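Local coordinates for Mutt/nudix family protein (Deinococcus radiodurans, PDB 2W4E) that is a Nudix hydrolase, probably a magnesium-dependent ADP-ribose pyrophosphatase that cleaves ADP-ribose to AMP and ribose 5-phosphate, at the interface of chains A and B. Numbering follows the deposited sequence. Chains: chain A/B, Mutt/nudix family protein.

The interface of chains A and B. Residues chain A 74-75, 83; chain B 75.
The loop joining strand 65-68 to strand 82-89 in chain A, together with the start of strand 82-89, meets the same loop of chain B. Both chains are Nudix domains, the family whose catalytic Nudix box centres on helix 47-59, and each lacks the N-terminal part of the full protein, so this two-fold pairing may differ from that of the intact enzyme. The two copies of Gln75 face each other across the symmetry axis. The side chain of B:Gln75 runs extended beyond CG (chi2 -169°) and that of A:Gln75 likewise, which carries both terminal amides into the gap between the loops, and the amide planes stand nearly perpendicular, 86° apart. As modelled, the carboxamide oxygens A:Gln75 OE1 and B:Gln75 OE1 lie 2.7 Å from each other. Two acceptors cannot bond, so this placement is doubtful. Oxygen and nitrogen of an amide are hard to tell apart in density, and turning one amide over would probably set an N-H against the opposing carbonyl. The oxygen of A:Gln75 also rests against the aliphatic stem of its mate, 3.4 Å from B:Gln75 CB. On its other flank the B:Gln75 amide meets a small apolar platform in chain A. A:Pro74 CG sits over the centre of the A:Phe83 ring, 3.6 Å above its plane, and lies 4.2 Å from B:Gln75 CD. B:Gln75 NE2 comes in beyond the far end of the ring, displaced toward the face that the proline covers, and is 3.9 Å from A:Phe83 CZ, with amide and ring planes 87° apart. An alanine in place of B:Gln75 would keep CB but is likely to leave A:Pro74 CG and the outer end of the A:Phe83 ring without the amide that covers them. Within this patch B:Gln75 buries 48 Å², and by the two-fold symmetry A:Gln75 should meet the twin proline and phenylalanine of chain B in the same way.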
loop_
_atom_site.group_PDB
_atom_site.type_symbol
_atom_site.label_atom_id
_atom_site.label_comp_id
_atom_site.label_asym_id
_atom_site.label_seq_id
_atom_site.Cartn_x
_atom_site.Cartn_y
_atom_site.Cartn_z
ATOM N N PRO A 74 -3.445 7.498 0.930
ATOM C CA PRO A 74 -2.774 6.776 2.005
ATOM C C PRO A 74 -3.641 6.664 3.277
ATOM O O PRO A 74 -3.481 5.719 4.051
ATOM C CB PRO A 74 -1.527 7.642 2.263
ATOM C CG PRO A 74 -1.979 9.017 1.920
ATOM C CD PRO A 74 -2.789 8.791 0.665
ATOM N N GLN A 75 -4.547 7.618 3.481
ATOM C CA GLN A 75 -5.353 7.653 4.696
ATOM C C GLN A 75 -6.692 8.356 4.427
ATOM O O GLN A 75 -6.921 9.462 4.898
ATOM C CB GLN A 75 -4.579 8.351 5.807
ATOM C CG GLN A 75 -3.867 7.379 6.726
ATOM C CD GLN A 75 -3.241 8.052 7.941
ATOM O OE1 GLN A 75 -2.373 8.920 7.810
ATOM N NE2 GLN A 75 -3.689 7.657 9.128
ATOM N N PHE A 83 -1.429 10.102 -3.277
ATOM C CA PHE A 83 -0.054 9.700 -3.546
ATOM C C PHE A 83 -0.027 9.096 -4.933
ATOM O O PHE A 83 -0.811 8.199 -5.230
ATOM C CB PHE A 83 0.381 8.656 -2.482
ATOM C CG PHE A 83 0.765 9.268 -1.162
ATOM C CD1 PHE A 83 0.615 10.652 -0.947
ATOM C CD2 PHE A 83 1.217 8.467 -0.109
ATOM C CE1 PHE A 83 0.962 11.226 0.248
ATOM C CE2 PHE A 83 1.578 9.022 1.110
ATOM C CZ PHE A 83 1.455 10.377 1.320
ATOM N N GLN B 75 1.345 6.155 7.255
ATOM C CA GLN B 75 1.950 7.442 6.970
ATOM C C GLN B 75 2.961 7.857 8.010
ATOM O O GLN B 75 2.699 8.829 8.780
ATOM C CB GLN B 75 0.862 8.531 6.854
ATOM C CG GLN B 75 0.770 9.114 5.475
ATOM C CD GLN B 75 -0.100 10.350 5.428
ATOM O OE1 GLN B 75 -1.260 10.329 5.845
ATOM N NE2 GLN B 75 0.445 11.413 4.889
#